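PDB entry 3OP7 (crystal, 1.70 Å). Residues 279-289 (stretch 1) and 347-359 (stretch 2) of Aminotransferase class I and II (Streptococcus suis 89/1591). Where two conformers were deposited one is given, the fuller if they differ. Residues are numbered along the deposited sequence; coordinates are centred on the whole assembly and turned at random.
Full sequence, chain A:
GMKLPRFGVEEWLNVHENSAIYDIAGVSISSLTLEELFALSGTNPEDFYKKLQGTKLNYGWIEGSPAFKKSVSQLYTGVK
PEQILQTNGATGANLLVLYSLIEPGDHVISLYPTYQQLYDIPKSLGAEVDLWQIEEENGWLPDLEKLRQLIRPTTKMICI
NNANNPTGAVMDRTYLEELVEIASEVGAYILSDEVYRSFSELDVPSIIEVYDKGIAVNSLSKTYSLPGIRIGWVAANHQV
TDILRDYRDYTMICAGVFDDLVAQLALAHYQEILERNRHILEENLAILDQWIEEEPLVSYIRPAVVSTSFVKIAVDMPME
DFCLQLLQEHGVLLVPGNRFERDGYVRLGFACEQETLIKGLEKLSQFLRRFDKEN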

# COMPACT_ATOMS: atom_id res chain seq x y z
N HIS A 279 -24.39 14.92 11.67
CA HIS A 279 -24.46 15.88 12.76
C HIS A 279 -23.16 16.69 12.91
O HIS A 279 -23.18 17.91 13.07
CB HIS A 279 -24.79 15.18 14.09
CG HIS A 279 -26.18 14.62 14.16
ND1 HIS A 279 -27.31 15.41 14.11
CD2 HIS A 279 -26.62 13.35 14.34
CE1 HIS A 279 -28.38 14.65 14.23
NE2 HIS A 279 -27.99 13.40 14.38
N ILE A 280 -22.03 16.01 12.85
CA ILE A 280 -20.76 16.70 12.99
C ILE A 280 -20.53 17.67 11.84
O ILE A 280 -20.25 18.85 12.05
CB ILE A 280 -19.59 15.70 12.96
CG1 ILE A 280 -19.66 14.79 14.20
CG2 ILE A 280 -18.25 16.46 12.86
CD1 ILE A 280 -18.82 13.52 14.08
N LEU A 281 -20.68 17.18 10.61
CA LEU A 281 -20.61 18.07 9.42
C LEU A 281 -21.53 19.28 9.46
O LEU A 281 -21.07 20.43 9.25
CB LEU A 281 -20.90 17.27 8.15
CG LEU A 281 -19.81 16.37 7.67
CD1 LEU A 281 -20.40 15.48 6.58
CD2 LEU A 281 -18.68 17.25 7.13
N GLU A 282 -22.82 19.09 9.71
CA GLU A 282 -23.77 20.20 9.68
C GLU A 282 -23.53 21.21 10.81
O GLU A 282 -23.49 22.40 10.57
CB GLU A 282 -25.22 19.70 9.75
CG GLU A 282 -25.58 18.78 8.58
CD GLU A 282 -27.03 18.30 8.61
OE1 GLU A 282 -27.67 18.43 9.66
OE2 GLU A 282 -27.52 17.78 7.58
N GLU A 283 -23.29 20.73 12.01
CA GLU A 283 -23.02 21.63 13.14
C GLU A 283 -21.71 22.41 12.97
O GLU A 283 -21.66 23.61 13.29
CB GLU A 283 -23.02 20.84 14.44
CG GLU A 283 -24.41 20.32 14.78
CD GLU A 283 -24.46 19.48 16.05
OE1 GLU A 283 -23.59 19.67 16.94
OE2 GLU A 283 -25.39 18.64 16.15
N ASN A 284 -20.65 21.74 12.50
CA ASN A 284 -19.36 22.41 12.32
C ASN A 284 -19.37 23.31 11.09
O ASN A 284 -18.84 24.44 11.13
CB ASN A 284 -18.22 21.41 12.29
CG ASN A 284 -17.97 20.81 13.62
OD1 ASN A 284 -18.84 20.86 14.49
ND2 ASN A 284 -16.77 20.25 13.82
N LEU A 285 -20.06 22.89 10.04
CA LEU A 285 -20.20 23.75 8.87
C LEU A 285 -20.97 25.03 9.24
O LEU A 285 -20.62 26.12 8.75
CB LEU A 285 -20.84 23.03 7.70
CG LEU A 285 -20.82 23.74 6.34
CD1 LEU A 285 -19.48 24.39 6.01
CD2 LEU A 285 -21.23 22.78 5.28
N ALA A 286 -22.02 24.92 10.07
CA ALA A 286 -22.77 26.13 10.47
C ALA A 286 -21.87 27.12 11.24
O ALA A 286 -22.00 28.32 11.10
CB ALA A 286 -24.03 25.79 11.29
N ILE A 287 -20.95 26.59 12.03
CA ILE A 287 -19.99 27.41 12.77
C ILE A 287 -19.02 28.12 11.80
O ILE A 287 -18.78 29.34 11.93
CB ILE A 287 -19.22 26.53 13.78
CG1 ILE A 287 -20.14 26.15 14.94
CG2 ILE A 287 -17.99 27.25 14.33
CD1 ILE A 287 -19.53 25.09 15.83
N LEU A 288 -18.50 27.35 10.84
CA LEU A 288 -17.64 27.88 9.79
C LEU A 288 -18.34 28.96 8.97
O LEU A 288 -17.75 30.03 8.73
CB LEU A 288 -17.15 26.76 8.86
CG LEU A 288 -16.12 27.14 7.81
CD1 LEU A 288 -14.85 27.72 8.47
CD2 LEU A 288 -15.83 25.90 6.96
N ASP A 289 -19.59 28.69 8.55
CA ASP A 289 -20.40 29.67 7.77
C ASP A 289 -20.57 30.99 8.46
O ASP A 289 -20.40 32.03 7.84
CB ASP A 289 -21.78 29.11 7.41
CG ASP A 289 -21.73 28.09 6.24
OD1 ASP A 289 -20.84 28.22 5.35
OD2 ASP A 289 -22.57 27.17 6.22
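Stretch 2 347-359: RLGFACEQETLIK

How does the backbone of stretch 2 run along stretch 1? Residues 279-289 are helical throughout. Stretch 2 enters as a strand at Arg347, passes through a loop that includes Gly349 to Glu353, and becomes helical from Gln354, with Glu353 at the N-cap position. The two helices run nearly parallel, 12° apart, and their axes approach to 10.6 Å. Ala351 lies beside Leu281, CA to CA 5.7 Å, and Ile358 beside Ile287, CA to CA 7.7 Å.

What ties the loop to the helix? Asn284 points toward it and uses both ends of its amide. Its ND2 donates to Phe350 O at 2.9 Å and, weakly, to Cys352 O at 2.8 Å, while its OD1 accepts from Gln354 NE2 at 3.1 Å. One side chain thus pins the turn and the first residue of the second helix.

Where does Phe350 sit? Its ring packs among leucines: Leu285 CD1 lies over one face, 4.3 Å from the ring centroid, Leu281 O is at the edge, 3.7 Å from Phe350 CE2, and Leu288 CD2 is 3.7 Å from Phe350 CD1.

What fills the space between the helices? Ile287 CG2 meets Leu357 CD2 at 4.0 Å and Ile358 CG1 at 4.1 Å, and Ile287 CD1 rests 3.4 Å from Gln354 CD.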

# COMPACT_ATOMS: atom_id res chain seq x y z
N ARG A 347 -6.51 25.54 2.72
CA ARG A 347 -7.40 24.41 2.96
C ARG A 347 -7.66 24.30 4.49
O ARG A 347 -6.71 24.26 5.28
CB ARG A 347 -6.85 23.11 2.44
CG ARG A 347 -7.95 22.05 2.40
CD ARG A 347 -7.41 20.77 1.97
NE ARG A 347 -6.61 20.19 3.04
CZ ARG A 347 -5.99 19.02 2.95
NH1 ARG A 347 -6.02 18.31 1.80
NH2 ARG A 347 -5.31 18.57 4.00
N LEU A 348 -8.94 24.34 4.86
CA LEU A 348 -9.41 24.30 6.24
C LEU A 348 -10.31 23.05 6.46
O LEU A 348 -11.35 22.92 5.81
CB LEU A 348 -10.19 25.57 6.51
CG LEU A 348 -10.47 25.86 7.99
CD1 LEU A 348 -10.66 27.37 8.15
CD2 LEU A 348 -11.65 25.07 8.56
N GLY A 349 -9.90 22.14 7.33
CA GLY A 349 -10.68 20.94 7.61
C GLY A 349 -11.50 21.19 8.88
O GLY A 349 -10.93 21.32 9.97
N PHE A 350 -12.81 21.25 8.74
CA PHE A 350 -13.65 21.72 9.84
C PHE A 350 -14.41 20.64 10.63
O PHE A 350 -15.11 20.99 11.58
CB PHE A 350 -14.66 22.75 9.32
CG PHE A 350 -15.63 22.19 8.32
CD1 PHE A 350 -15.33 22.19 6.95
CD2 PHE A 350 -16.82 21.62 8.73
CE1 PHE A 350 -16.23 21.61 6.01
CE2 PHE A 350 -17.71 21.06 7.80
CZ PHE A 350 -17.42 21.08 6.44
N ALA A 351 -14.30 19.37 10.23
CA ALA A 351 -15.06 18.29 10.86
C ALA A 351 -14.23 17.60 11.94
O ALA A 351 -14.34 16.38 12.20
CB ALA A 351 -15.55 17.30 9.81
N CYS A 352 -13.38 18.39 12.57
CA CYS A 352 -12.64 18.00 13.76
C CYS A 352 -13.51 18.29 15.00
O CYS A 352 -14.68 18.69 14.86
CB CYS A 352 -11.34 18.81 13.83
SG CYS A 352 -11.59 20.61 13.90
N GLU A 353 -12.93 18.09 16.19
CA GLU A 353 -13.61 18.40 17.44
C GLU A 353 -14.05 19.86 17.40
O GLU A 353 -13.27 20.78 17.09
CB GLU A 353 -12.72 18.10 18.65
N GLN A 354 -15.33 20.06 17.68
CA GLN A 354 -15.92 21.36 17.54
C GLN A 354 -15.19 22.43 18.34
O GLN A 354 -15.13 23.60 17.92
CB GLN A 354 -17.39 21.31 17.97
CG GLN A 354 -18.17 22.51 17.56
CD GLN A 354 -19.66 22.39 17.87
OE1 GLN A 354 -20.14 22.92 18.86
NE2 GLN A 354 -20.40 21.70 17.00
N GLU A 355 -14.64 22.06 19.50
CA GLU A 355 -13.93 22.98 20.40
C GLU A 355 -12.65 23.51 19.77
O GLU A 355 -12.27 24.69 19.94
CB GLU A 355 -13.54 22.25 21.70
CG GLU A 355 -14.72 21.89 22.62
CD GLU A 355 -15.15 20.44 22.49
OE1 GLU A 355 -15.17 19.91 21.36
OE2 GLU A 355 -15.46 19.83 23.54
N THR A 356 -11.96 22.59 19.08
CA THR A 356 -10.69 22.88 18.40
C THR A 356 -10.96 23.79 17.19
O THR A 356 -10.21 24.75 16.99
CB THR A 356 -9.91 21.60 18.02
OG1 THR A 356 -9.47 20.93 19.22
CG2 THR A 356 -8.69 21.93 17.17
N LEU A 357 -12.06 23.53 16.46
CA LEU A 357 -12.51 24.41 15.37
C LEU A 357 -12.71 25.80 15.89
O LEU A 357 -12.16 26.75 15.33
CB LEU A 357 -13.80 23.93 14.68
CG LEU A 357 -14.33 24.81 13.52
CD1 LEU A 357 -13.28 24.93 12.38
CD2 LEU A 357 -15.70 24.33 12.94
N ILE A 358 -13.52 25.92 16.95
CA ILE A 358 -13.88 27.25 17.47
C ILE A 358 -12.65 28.04 17.88
O ILE A 358 -12.52 29.22 17.55
CB ILE A 358 -14.90 27.17 18.63
CG1 ILE A 358 -16.27 26.74 18.07
CG2 ILE A 358 -15.05 28.54 19.31
CD1 ILE A 358 -17.32 26.41 19.14
N LYS A 359 -11.74 27.40 18.59
CA LYS A 359 -10.53 28.08 19.06
C LYS A 359 -9.61 28.42 17.88
O LYS A 359 -9.07 29.53 17.80
CB LYS A 359 -9.81 27.21 20.13
CG LYS A 359 -8.53 27.85 20.73
CD LYS A 359 -8.68 29.31 21.22
CE LYS A 359 -9.67 29.44 22.36
NZ LYS A 359 -9.69 30.80 22.98